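Local coordinates for protein flavohemoglobin (Malassezia yamatoensis, PDB 6O0A) that binds heme and FAD and probably detoxifies nitric oxide, passing electrons from NAD(P)H through the flavin to the heme iron, at residues 206-211 / 224-229; 284-289 / 371-376; 296-301 / 328-333; 314-319 / 342-347. All blocks are in the same frame, centred on the assembly; numbering follows the deposited sequence.

Contact 1 of 4, residues 206-211 / 224-229; sequences QYISIY and FTLLPS. With FAD (flavin-adenine dinucleotide), chain B.
Ile208 and Phe224 pair antiparallel with two backbone hydrogen bonds, Ile208 N to Phe224 O and Phe224 N to Ile208 O, the second 2.9 Å long. Both side chains leave the sheet on one face, and CG2 of Ile210 reaches the edge of the Phe224 ring, 3.6 Å from CE2. The ribityl O2' of FAD lies over one face of that ring, off its centre, while flavin C2 sits at the ring's edge, in its plane, 3.5 Å from CD1; a flat apolar ring suits a place where its edge must meet both the flavin and an isoleucine methyl. Ile208 folds its CG1 between its own N and carbonyl carbon (chi1 46°), which brings CG1 across Leu226 at about a right angle, 3.8 Å from its CD2.

Tyr207 and Thr225 form the neighbouring non-hydrogen-bonded pair, and their side chains diverge. With chi1 at 58°, the Tyr207 ring presents a face to the flavin methyl C7M, 3.4 Å from CD2. Thr225 gives its backbone N-H to two flavin acceptors, N5 at 3.2 Å and O4 at 3.3 Å, its small side chain fitting beside the same flavin edge. Past this pair, Leu226 N bonds to Gln206 O, and a water donates to both residues' carbonyls. This is the flavin site of the FAD-binding beta-barrel of the ferredoxin reductase-like family, where antiparallel strands hold the isoalloxazine.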
# COMPACT_ATOMS: atom_id res chain seq x y z
N GLN A 206 9.51 1.13 -2.40
CA GLN A 206 9.05 0.38 -1.24
C GLN A 206 8.75 1.31 -0.07
O GLN A 206 9.13 2.49 -0.04
CB GLN A 206 10.08 -0.67 -0.84
CG GLN A 206 10.22 -1.80 -1.87
CD GLN A 206 11.05 -2.95 -1.36
OE1 GLN A 206 12.13 -2.75 -0.80
NE2 GLN A 206 10.56 -4.17 -1.56
N TYR A 207 8.04 0.76 0.91
CA TYR A 207 7.60 1.47 2.09
C TYR A 207 8.04 0.71 3.33
O TYR A 207 8.43 -0.45 3.27
CB TYR A 207 6.08 1.64 2.10
CG TYR A 207 5.32 0.32 2.04
CD1 TYR A 207 5.05 -0.40 3.20
CD2 TYR A 207 4.86 -0.19 0.84
CE1 TYR A 207 4.34 -1.59 3.14
CE2 TYR A 207 4.16 -1.37 0.78
CZ TYR A 207 3.90 -2.07 1.94
OH TYR A 207 3.20 -3.25 1.86
N ILE A 208 7.95 1.39 4.47
CA ILE A 208 8.13 0.76 5.77
C ILE A 208 6.87 1.02 6.58
O ILE A 208 6.12 1.96 6.32
CB ILE A 208 9.39 1.25 6.52
CG1 ILE A 208 9.53 2.78 6.49
CG2 ILE A 208 10.67 0.65 5.90
CD1 ILE A 208 8.59 3.57 7.38
N SER A 209 6.65 0.19 7.58
CA SER A 209 5.69 0.49 8.63
C SER A 209 6.46 1.06 9.82
O SER A 209 7.45 0.46 10.27
CB SER A 209 4.90 -0.75 9.06
OG SER A 209 4.00 -1.19 8.06
N ILE A 210 6.03 2.22 10.31
CA ILE A 210 6.60 2.84 11.49
C ILE A 210 5.55 2.80 12.59
O ILE A 210 4.34 2.93 12.32
CB ILE A 210 7.09 4.28 11.20
CG1 ILE A 210 7.83 4.84 12.41
CG2 ILE A 210 5.95 5.17 10.76
CD1 ILE A 210 8.73 6.00 12.07
N TYR A 211 6.01 2.62 13.83
CA TYR A 211 5.17 2.33 14.98
C TYR A 211 5.31 3.42 16.03
O TYR A 211 6.42 3.80 16.39
CB TYR A 211 5.55 0.97 15.61
CG TYR A 211 5.26 -0.21 14.72
CD1 TYR A 211 6.02 -0.46 13.57
CD2 TYR A 211 4.22 -1.08 15.01
CE1 TYR A 211 5.75 -1.54 12.75
CE2 TYR A 211 3.94 -2.17 14.20
CZ TYR A 211 4.71 -2.39 13.06
OH TYR A 211 4.43 -3.46 12.25
N PHE A 224 4.80 4.33 5.20
CA PHE A 224 5.28 5.49 4.45
C PHE A 224 6.34 5.06 3.45
O PHE A 224 7.18 4.20 3.73
CB PHE A 224 5.83 6.57 5.39
CG PHE A 224 4.81 7.06 6.37
CD1 PHE A 224 3.85 7.98 5.99
CD2 PHE A 224 4.78 6.56 7.66
CE1 PHE A 224 2.88 8.41 6.88
CE2 PHE A 224 3.82 6.99 8.56
CZ PHE A 224 2.87 7.91 8.18
N THR A 225 6.30 5.68 2.27
CA THR A 225 7.25 5.38 1.21
C THR A 225 8.65 5.87 1.55
O THR A 225 8.84 7.00 2.02
CB THR A 225 6.76 6.06 -0.08
OG1 THR A 225 5.44 5.57 -0.38
CG2 THR A 225 7.70 5.74 -1.25
N LEU A 226 9.64 5.01 1.31
CA LEU A 226 11.03 5.38 1.55
C LEU A 226 11.51 6.42 0.54
O LEU A 226 11.22 6.33 -0.66
CB LEU A 226 11.92 4.15 1.48
CG LEU A 226 11.69 3.23 2.69
CD1 LEU A 226 12.51 1.95 2.52
CD2 LEU A 226 12.09 3.98 3.96
N LEU A 227 12.26 7.39 1.04
CA LEU A 227 12.82 8.48 0.24
C LEU A 227 14.34 8.40 0.16
O LEU A 227 15.00 7.76 0.99
CB LEU A 227 12.41 9.83 0.85
CG LEU A 227 10.91 10.14 0.83
CD1 LEU A 227 10.65 11.40 1.61
CD2 LEU A 227 10.41 10.26 -0.62
N PRO A 228 14.94 9.08 -0.83
CA PRO A 228 16.41 9.02 -0.98
C PRO A 228 17.15 9.40 0.29
O PRO A 228 16.86 10.42 0.93
CB PRO A 228 16.68 10.01 -2.11
CG PRO A 228 15.43 10.01 -2.91
CD PRO A 228 14.30 9.80 -1.94
N SER A 229 18.12 8.57 0.67
CA SER A 229 18.86 8.77 1.91
C SER A 229 20.13 7.94 1.84
O SER A 229 20.37 7.21 0.88
CB SER A 229 18.01 8.38 3.12
OG SER A 229 17.90 6.97 3.16
PA FAD B . -5.82 7.26 10.16
O1A FAD B . -5.96 7.25 11.64
O2A FAD B . -5.37 5.96 9.55
O5B FAD B . -7.21 7.69 9.49
C5B FAD B . -7.39 7.57 8.07
C4B FAD B . -8.81 7.99 7.80
O4B FAD B . -9.70 7.13 8.54
C3B FAD B . -9.17 9.39 8.25
O3B FAD B . -8.82 10.38 7.29
C2B FAD B . -10.68 9.30 8.42
O2B FAD B . -11.36 9.47 7.18
C1B FAD B . -10.86 7.86 8.92
N9A FAD B . -11.03 7.75 10.36
C8A FAD B . -10.06 7.94 11.31
N7A FAD B . -10.49 7.85 12.55
C5A FAD B . -11.85 7.59 12.40
C6A FAD B . -12.89 7.46 13.33
N6A FAD B . -12.72 7.54 14.65
N1A FAD B . -14.14 7.25 12.85
C2A FAD B . -14.32 7.17 11.53
N3A FAD B . -13.41 7.29 10.55
C4A FAD B . -12.19 7.51 11.06
N1 FAD B . 1.33 8.95 3.78
C2 FAD B . 2.21 9.99 3.71
O2 FAD B . 1.97 11.08 4.25
N3 FAD B . 3.41 9.82 3.02
C4 FAD B . 3.82 8.66 2.38
O4 FAD B . 4.91 8.61 1.82
C4X FAD B . 2.88 7.57 2.46
N5 FAD B . 3.19 6.44 1.88
C5X FAD B . 2.28 5.39 1.97
C6 FAD B . 2.59 4.18 1.34
C7 FAD B . 1.72 3.10 1.41
C7M FAD B . 2.07 1.82 0.69
C8 FAD B . 0.52 3.21 2.13
C8M FAD B . -0.42 2.05 2.26
C9 FAD B . 0.21 4.42 2.75
C9A FAD B . 1.07 5.51 2.66
N10 FAD B . 0.76 6.75 3.27
C10 FAD B . 1.65 7.80 3.19
C1' FAD B . -0.45 6.91 4.08
C2' FAD B . -0.23 6.56 5.55
O2' FAD B . 0.11 5.18 5.66
C3' FAD B . -1.45 6.86 6.41
O3' FAD B . -2.60 6.23 5.84
C4' FAD B . -1.74 8.36 6.56
O4' FAD B . -0.54 9.01 6.98
C5' FAD B . -2.87 8.65 7.52
O5' FAD B . -2.53 8.12 8.82
P FAD B . -3.33 8.67 10.08
O1P FAD B . -3.13 10.11 10.38
O2P FAD B . -2.96 7.79 11.24
O3P FAD B . -4.87 8.45 9.71
O HOH W 1 10.73 4.00 -1.96

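Contact 2 of 4, residues 284-289 / 371-376; sequences ICAGIG and CGPLKF. With FAD (flavin-adenine dinucleotide), chain B.
The Phe376 ring takes the methyl of Ala286 squarely on one face: CB stands 3.6 Å from the ring centroid, only 2° off the normal, a CH-pi contact. All six ring carbons lie at nearly the same distance from the methyl, which is therefore centred; a residue as small as alanine suits a place directly over the ring. Ile284 comes to the ring obliquely, its CG2 3.8 Å from CZ, as does Cys285 O. Phe376 reaches back from the first turn of helix 374-386 because its CG is anti to the backbone N (chi1 172°). Pro373, at the N-cap position of that helix, also touches the Ala286 methyl through CD.

Next to this cluster the ends of the two strands pair in parallel. Cys371 N donates to Ile284 O, and Ala286 N donates to Cys371 O at 3.0 Å, both in the plane of the carbonyl they meet. Cys371 O also receives a CA-H contact from Gly289, whose lack of a side chain matters: a beta carbon there would collide with this oxygen. Gly372 is confined too: a beta carbon there would run into Phe376 CD2 and crowd the Ala286 methyl. Gly287, with positive phi, turns the chain so that Ile288 can lay CG1 3.6 Å from flavin N3. Adjacent parallel strands ending in glycine-rich turns are typical of the Rossmann-like NAD-binding domain of ferredoxin reductase-like enzymes, here bordering the flavin.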
# COMPACT_ATOMS: atom_id res chain seq x y z
N ILE A 284 2.68 10.18 -12.61
CA ILE A 284 1.62 11.17 -12.36
C ILE A 284 1.25 11.10 -10.88
O ILE A 284 0.88 10.02 -10.39
CB ILE A 284 0.39 10.91 -13.24
CG1 ILE A 284 0.78 10.99 -14.73
CG2 ILE A 284 -0.72 11.88 -12.89
CD1 ILE A 284 -0.37 10.75 -15.69
N CYS A 285 1.33 12.23 -10.19
CA CYS A 285 1.09 12.21 -8.75
C CYS A 285 0.37 13.47 -8.29
O CYS A 285 0.33 14.49 -8.98
CB CYS A 285 2.39 12.02 -7.95
SG CYS A 285 3.59 13.36 -8.16
N ALA A 286 -0.20 13.38 -7.09
CA ALA A 286 -0.84 14.52 -6.44
C ALA A 286 -0.42 14.55 -4.99
O ALA A 286 -0.34 13.51 -4.33
CB ALA A 286 -2.37 14.44 -6.53
N GLY A 287 -0.16 15.76 -4.49
CA GLY A 287 0.10 15.92 -3.06
C GLY A 287 1.29 15.09 -2.62
O GLY A 287 2.34 15.05 -3.28
N ILE A 288 1.13 14.38 -1.49
CA ILE A 288 2.22 13.57 -0.95
C ILE A 288 2.43 12.30 -1.75
O ILE A 288 3.41 11.57 -1.51
CB ILE A 288 1.96 13.29 0.55
CG1 ILE A 288 3.26 12.92 1.26
CG2 ILE A 288 0.90 12.20 0.73
CD1 ILE A 288 4.36 13.97 1.14
N GLY A 289 1.60 12.05 -2.76
CA GLY A 289 1.86 10.99 -3.72
C GLY A 289 3.16 11.18 -4.49
O GLY A 289 3.57 10.27 -5.21
N CYS A 371 -0.01 8.03 -8.34
CA CYS A 371 -0.07 8.02 -6.88
C CYS A 371 -0.69 9.32 -6.40
O CYS A 371 -0.12 10.39 -6.60
CB CYS A 371 1.31 7.83 -6.27
SG CYS A 371 1.22 7.54 -4.52
N GLY A 372 -1.84 9.22 -5.76
CA GLY A 372 -2.53 10.37 -5.23
C GLY A 372 -3.75 9.91 -4.47
O GLY A 372 -3.95 8.71 -4.25
N PRO A 373 -4.60 10.85 -4.06
CA PRO A 373 -5.86 10.46 -3.42
C PRO A 373 -6.66 9.54 -4.32
O PRO A 373 -6.52 9.56 -5.54
CB PRO A 373 -6.57 11.80 -3.20
CG PRO A 373 -5.47 12.81 -3.16
CD PRO A 373 -4.46 12.31 -4.17
N LEU A 374 -7.49 8.69 -3.69
CA LEU A 374 -8.26 7.72 -4.45
C LEU A 374 -9.03 8.39 -5.59
O LEU A 374 -9.00 7.92 -6.73
CB LEU A 374 -9.21 6.97 -3.51
CG LEU A 374 -10.00 5.82 -4.15
CD1 LEU A 374 -9.08 4.83 -4.85
CD2 LEU A 374 -10.87 5.12 -3.11
N LYS A 375 -9.72 9.50 -5.28
CA LYS A 375 -10.52 10.19 -6.29
C LYS A 375 -9.65 10.66 -7.45
O LYS A 375 -9.99 10.45 -8.62
CB LYS A 375 -11.25 11.37 -5.66
CG LYS A 375 -12.15 12.15 -6.61
CD LYS A 375 -12.64 13.43 -5.96
CE LYS A 375 -13.56 14.22 -6.88
NZ LYS A 375 -14.79 13.45 -7.21
N PHE A 376 -8.52 11.29 -7.14
CA PHE A 376 -7.56 11.70 -8.16
C PHE A 376 -7.16 10.53 -9.05
O PHE A 376 -7.19 10.62 -10.28
CB PHE A 376 -6.32 12.31 -7.49
CG PHE A 376 -5.18 12.58 -8.43
CD1 PHE A 376 -5.15 13.76 -9.17
CD2 PHE A 376 -4.12 11.69 -8.54
CE1 PHE A 376 -4.10 14.03 -10.02
CE2 PHE A 376 -3.05 11.96 -9.41
CZ PHE A 376 -3.04 13.13 -10.14
PA FAD B . -5.82 7.26 10.16
O1A FAD B . -5.96 7.25 11.64
O2A FAD B . -5.37 5.96 9.55
O5B FAD B . -7.21 7.69 9.49
C5B FAD B . -7.39 7.57 8.07
C4B FAD B . -8.81 7.99 7.80
O4B FAD B . -9.70 7.13 8.54
C3B FAD B . -9.17 9.39 8.25
O3B FAD B . -8.82 10.38 7.29
C2B FAD B . -10.68 9.30 8.42
O2B FAD B . -11.36 9.47 7.18
C1B FAD B . -10.86 7.86 8.92
N9A FAD B . -11.03 7.75 10.36
C8A FAD B . -10.06 7.94 11.31
N7A FAD B . -10.49 7.85 12.55
C5A FAD B . -11.85 7.59 12.40
C6A FAD B . -12.89 7.46 13.33
N6A FAD B . -12.72 7.54 14.65
N1A FAD B . -14.14 7.25 12.85
C2A FAD B . -14.32 7.17 11.53
N3A FAD B . -13.41 7.29 10.55
C4A FAD B . -12.19 7.51 11.06
N1 FAD B . 1.33 8.95 3.78
C2 FAD B . 2.21 9.99 3.71
O2 FAD B . 1.97 11.08 4.25
N3 FAD B . 3.41 9.82 3.02
C4 FAD B . 3.82 8.66 2.38
O4 FAD B . 4.91 8.61 1.82
C4X FAD B . 2.88 7.57 2.46
N5 FAD B . 3.19 6.44 1.88
C5X FAD B . 2.28 5.39 1.97
C6 FAD B . 2.59 4.18 1.34
C7 FAD B . 1.72 3.10 1.41
C7M FAD B . 2.07 1.82 0.69
C8 FAD B . 0.52 3.21 2.13
C8M FAD B . -0.42 2.05 2.26
C9 FAD B . 0.21 4.42 2.75
C9A FAD B . 1.07 5.51 2.66
N10 FAD B . 0.76 6.75 3.27
C10 FAD B . 1.65 7.80 3.19
C1' FAD B . -0.45 6.91 4.08
C2' FAD B . -0.23 6.56 5.55
O2' FAD B . 0.11 5.18 5.66
C3' FAD B . -1.45 6.86 6.41
O3' FAD B . -2.60 6.23 5.84
C4' FAD B . -1.74 8.36 6.56
O4' FAD B . -0.54 9.01 6.98
C5' FAD B . -2.87 8.65 7.52
O5' FAD B . -2.53 8.12 8.82
P FAD B . -3.33 8.67 10.08
O1P FAD B . -3.13 10.11 10.38
O2P FAD B . -2.96 7.79 11.24
O3P FAD B . -4.87 8.45 9.71

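Contact 3 of 4, residues 296-301 / 328-333; sequences FVEKLA and LERAKE
This is a helix-helix contact on one side of the parallel sheet in the Rossmann-like NAD-binding domain, joining helix 290-302 to helix 324-332, two of the helices that connect successive strands. The short segments run in roughly the same direction, their axes 27° apart and 8.8 Å away at closest approach. No direct hydrogen bond links them, so the pairing rests mainly on aliphatic surfaces. On the sheet side, Val297 holds CG1 anti to its backbone N (chi1 173°) and thereby sets that methyl 3.7 Å from CB of Arg330. Val297 also packs on Leu283 and Ala331 on Val339 of the sheet, and compact apolar residues suit this buried side, between helices and sheet.

Glu298 and Arg330 lie side by side and meet through methylenes, CG of Glu298 3.7 Å from CD of Arg330; their charged ends stay apart. The arginine bends at chi2 and chi3 and turns its guanidinium to Glu333, three residues further along the same segment, gripping the carboxylate side-on: NE donates to OE1 and NH2 to OE2 in a salt bridge, both acceptors within the guanidinium plane, although the carboxylate is itself tilted, NE meeting OE1 from above its plane. Ala301, short enough to let the helices approach, faces this pair with CB 3.8 Å from Glu333 OE1. A water bridges the two segments, donating to Ala301 O at 2.9 Å and to Glu333 O.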
# COMPACT_ATOMS: atom_id res chain seq x y z
N PHE A 296 11.62 6.94 -7.36
CA PHE A 296 11.88 6.41 -8.71
C PHE A 296 12.86 7.30 -9.46
O PHE A 296 13.78 6.80 -10.13
CB PHE A 296 10.58 6.33 -9.51
CG PHE A 296 9.60 5.31 -9.01
CD1 PHE A 296 10.02 4.17 -8.33
CD2 PHE A 296 8.24 5.48 -9.23
CE1 PHE A 296 9.11 3.23 -7.88
CE2 PHE A 296 7.32 4.55 -8.78
CZ PHE A 296 7.76 3.42 -8.10
N VAL A 297 12.66 8.61 -9.38
CA VAL A 297 13.49 9.53 -10.14
C VAL A 297 14.92 9.50 -9.65
O VAL A 297 15.86 9.50 -10.44
CB VAL A 297 12.88 10.94 -10.11
CG1 VAL A 297 13.85 11.93 -10.76
CG2 VAL A 297 11.56 10.95 -10.85
N GLU A 298 15.12 9.46 -8.33
CA GLU A 298 16.47 9.39 -7.79
C GLU A 298 17.18 8.11 -8.24
O GLU A 298 18.37 8.14 -8.56
CB GLU A 298 16.44 9.46 -6.26
CG GLU A 298 17.83 9.69 -5.63
CD GLU A 298 18.59 8.41 -5.32
OE1 GLU A 298 17.95 7.36 -5.09
OE2 GLU A 298 19.83 8.45 -5.31
N LYS A 299 16.46 6.98 -8.26
CA LYS A 299 17.08 5.73 -8.68
C LYS A 299 17.41 5.77 -10.17
O LYS A 299 18.52 5.40 -10.59
CB LYS A 299 16.17 4.55 -8.35
CG LYS A 299 16.78 3.19 -8.68
CD LYS A 299 18.06 2.96 -7.89
CE LYS A 299 18.73 1.65 -8.29
NZ LYS A 299 17.80 0.49 -8.19
N LEU A 300 16.46 6.22 -11.00
CA LEU A 300 16.73 6.33 -12.43
C LEU A 300 17.92 7.24 -12.70
O LEU A 300 18.72 6.98 -13.60
CB LEU A 300 15.48 6.85 -13.15
CG LEU A 300 14.31 5.88 -13.30
CD1 LEU A 300 13.01 6.65 -13.53
CD2 LEU A 300 14.56 4.87 -14.43
N ALA A 301 18.06 8.31 -11.92
CA ALA A 301 19.22 9.19 -12.10
C ALA A 301 20.52 8.48 -11.72
O ALA A 301 21.52 8.58 -12.44
CB ALA A 301 19.03 10.47 -11.28
N LEU A 328 12.94 18.34 -8.67
CA LEU A 328 13.46 19.05 -9.83
C LEU A 328 14.96 18.85 -9.97
O LEU A 328 15.47 18.70 -11.09
CB LEU A 328 13.12 20.53 -9.76
CG LEU A 328 11.62 20.86 -9.84
CD1 LEU A 328 11.40 22.35 -9.79
CD2 LEU A 328 10.99 20.25 -11.08
N GLU A 329 15.70 18.85 -8.85
CA GLU A 329 17.14 18.65 -8.94
C GLU A 329 17.47 17.26 -9.48
O GLU A 329 18.32 17.11 -10.36
CB GLU A 329 17.80 18.86 -7.58
CG GLU A 329 17.83 20.30 -7.13
CD GLU A 329 18.52 21.22 -8.13
OE1 GLU A 329 19.69 20.97 -8.47
OE2 GLU A 329 17.87 22.18 -8.58
N ARG A 330 16.79 16.23 -8.96
CA ARG A 330 17.02 14.87 -9.44
C ARG A 330 16.67 14.75 -10.92
O ARG A 330 17.39 14.10 -11.68
CB ARG A 330 16.22 13.85 -8.63
CG ARG A 330 16.68 13.68 -7.20
CD ARG A 330 18.07 13.05 -7.10
NE ARG A 330 19.13 14.03 -7.33
CZ ARG A 330 19.44 15.01 -6.48
NH1 ARG A 330 18.76 15.15 -5.34
NH2 ARG A 330 20.43 15.86 -6.78
N ALA A 331 15.55 15.34 -11.33
CA ALA A 331 15.12 15.23 -12.71
C ALA A 331 16.13 15.88 -13.65
O ALA A 331 16.30 15.43 -14.80
CB ALA A 331 13.74 15.87 -12.88
N LYS A 332 16.83 16.92 -13.19
CA LYS A 332 17.85 17.56 -14.02
C LYS A 332 18.98 16.60 -14.38
O LYS A 332 19.65 16.78 -15.40
CB LYS A 332 18.45 18.78 -13.32
CG LYS A 332 17.59 20.02 -13.42
CD LYS A 332 18.39 21.27 -13.09
CE LYS A 332 18.58 21.44 -11.59
NZ LYS A 332 18.39 22.87 -11.20
N GLU A 333 19.20 15.59 -13.54
CA GLU A 333 20.26 14.63 -13.77
C GLU A 333 19.88 13.57 -14.80
O GLU A 333 20.76 12.85 -15.28
CB GLU A 333 20.66 13.97 -12.44
CG GLU A 333 21.28 14.99 -11.47
CD GLU A 333 21.22 14.59 -10.00
OE1 GLU A 333 20.70 13.51 -9.65
OE2 GLU A 333 21.69 15.39 -9.17
O HOH W 2 21.19 9.95 -14.94

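Contact 4 of 4, residues 314-319 / 342-347; sequences SSRSLA and GTTQEK
The carbonyl oxygen of Arg316 is gripped by two successive backbone N-H groups: Gln345 N at 3.0 Å comes in on a lone pair, and Glu346 N meets the same oxygen at 2.9 Å. Beside this pair of hydrogen bonds, the Arg316 guanidinium and the Gln345 amide stack with their planes 7° apart, and CG of Gln345 sits over the centre of the guanidinium, 3.3 Å from CZ. Both side chains are long and flexible enough to lie side by side along the surface. Strands 308-315 and 336-343 are the parallel neighbours of a beta-alpha-beta unit in the Rossmann-like domain; Ser315 N bonds to Gly342 O, and Thr344 N to Ser315 O.

Thr343 turns its OG1 into the position between N and carbonyl carbon (chi1 54°), where it donates to Glu346 O at 2.8 Å and closes its own turn. Its other branch, CG2, packs 3.6 Å from Ser317 CA. The small Ser317 leaves room for the Glu346 carboxylate, whose CD lies 3.5 Å from Ser317 CB, while Ser317 OG bonds to Glu320. One water joins Ser314 OG to Thr344 OG1; another accepts from Ala319 N and donates to Glu346 OE1.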
# COMPACT_ATOMS: atom_id res chain seq x y z
N SER A 314 0.79 17.28 -9.18
CA SER A 314 -0.28 18.21 -8.81
C SER A 314 -0.12 18.63 -7.36
O SER A 314 0.29 17.84 -6.51
CB SER A 314 -1.65 17.56 -9.02
OG SER A 314 -2.70 18.49 -8.85
N SER A 315 -0.45 19.90 -7.09
CA SER A 315 -0.43 20.45 -5.75
C SER A 315 -1.41 21.61 -5.71
O SER A 315 -1.84 22.12 -6.74
CB SER A 315 0.98 20.91 -5.35
OG SER A 315 0.99 21.44 -4.03
N ARG A 316 -1.78 22.04 -4.49
CA ARG A 316 -2.64 23.21 -4.40
C ARG A 316 -1.90 24.47 -4.86
O ARG A 316 -2.52 25.36 -5.44
CB ARG A 316 -3.15 23.36 -2.97
CG ARG A 316 -4.05 22.22 -2.56
CD ARG A 316 -4.42 22.27 -1.09
NE ARG A 316 -5.19 23.46 -0.77
CZ ARG A 316 -6.52 23.53 -0.83
NH1 ARG A 316 -7.22 22.46 -1.20
NH2 ARG A 316 -7.14 24.66 -0.53
N SER A 317 -0.59 24.52 -4.64
CA SER A 317 0.25 25.66 -5.00
C SER A 317 1.68 25.16 -5.02
O SER A 317 1.98 24.10 -4.47
CB SER A 317 0.11 26.80 -3.99
OG SER A 317 0.71 26.41 -2.75
N LEU A 318 2.59 25.94 -5.60
CA LEU A 318 3.98 25.49 -5.55
C LEU A 318 4.52 25.50 -4.12
O LEU A 318 5.31 24.63 -3.75
CB LEU A 318 4.85 26.34 -6.46
CG LEU A 318 4.54 26.26 -7.96
CD1 LEU A 318 5.57 27.07 -8.75
CD2 LEU A 318 4.48 24.82 -8.46
N ALA A 319 4.08 26.46 -3.31
CA ALA A 319 4.52 26.50 -1.92
C ALA A 319 4.11 25.25 -1.16
O ALA A 319 4.82 24.82 -0.24
CB ALA A 319 3.97 27.76 -1.23
N GLY A 342 1.14 21.03 -11.82
CA GLY A 342 -0.17 21.65 -11.92
C GLY A 342 -0.58 22.13 -10.54
O GLY A 342 -0.37 21.43 -9.55
N THR A 343 -1.15 23.33 -10.48
CA THR A 343 -1.63 23.88 -9.22
C THR A 343 -3.15 24.03 -9.28
O THR A 343 -3.68 24.61 -10.23
CB THR A 343 -0.94 25.21 -8.87
OG1 THR A 343 -1.07 26.14 -9.97
CG2 THR A 343 0.53 24.96 -8.57
N THR A 344 -3.83 23.51 -8.26
CA THR A 344 -5.29 23.40 -8.24
C THR A 344 -5.98 24.47 -7.41
O THR A 344 -7.22 24.59 -7.47
CB THR A 344 -5.69 22.02 -7.72
OG1 THR A 344 -5.13 21.82 -6.42
CG2 THR A 344 -5.16 20.93 -8.64
N GLN A 345 -5.23 25.24 -6.62
CA GLN A 345 -5.79 26.39 -5.91
C GLN A 345 -5.14 27.68 -6.38
O GLN A 345 -5.83 28.55 -6.91
CB GLN A 345 -5.63 26.22 -4.40
CG GLN A 345 -6.36 25.01 -3.83
CD GLN A 345 -7.87 25.16 -3.90
OE1 GLN A 345 -8.41 26.25 -3.74
NE2 GLN A 345 -8.56 24.04 -4.13
N GLU A 346 -3.83 27.82 -6.21
CA GLU A 346 -3.14 28.96 -6.77
C GLU A 346 -2.88 28.74 -8.25
O GLU A 346 -3.08 27.64 -8.79
CB GLU A 346 -1.83 29.22 -6.02
CG GLU A 346 -2.10 29.70 -4.59
CD GLU A 346 -0.87 30.14 -3.83
OE1 GLU A 346 0.19 30.40 -4.43
OE2 GLU A 346 -0.97 30.24 -2.59
N LYS A 347 -2.46 29.80 -8.93
CA LYS A 347 -2.28 29.76 -10.37
C LYS A 347 -0.81 29.85 -10.76
O LYS A 347 -0.49 30.38 -11.82
CB LYS A 347 -3.06 30.89 -11.05
CG LYS A 347 -4.51 31.03 -10.61
CD LYS A 347 -5.31 29.80 -10.92
CE LYS A 347 -6.78 30.03 -10.59
NZ LYS A 347 -7.49 28.74 -10.39
O HOH W 3 -3.64 19.27 -6.22
O HOH W 4 2.86 29.05 -4.12

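Contact 1 comes first along the chain and belongs to the antiparallel FAD-binding barrel; contacts 2, 3 and 4 all lie in the NAD-binding domain. There, contact 2 closes a long loop within which contacts 3 and 4 are nested, their segments alternating. Contacts 2 and 4, with centres 13 Å apart, share the parallel sheet: strands 281-286 and 308-315 are neighbours, and Cys285 O probably bonds to Ser314 N. Contact 3 joins the helices that follow these strands, 290-302 and 324-332 respectively, and its Glu298 packs against Pro228 of contact 1 across the domain boundary. Contacts 1 and 2, centres about 17 Å apart, both touch FAD, so the flavin lies where the two domains meet.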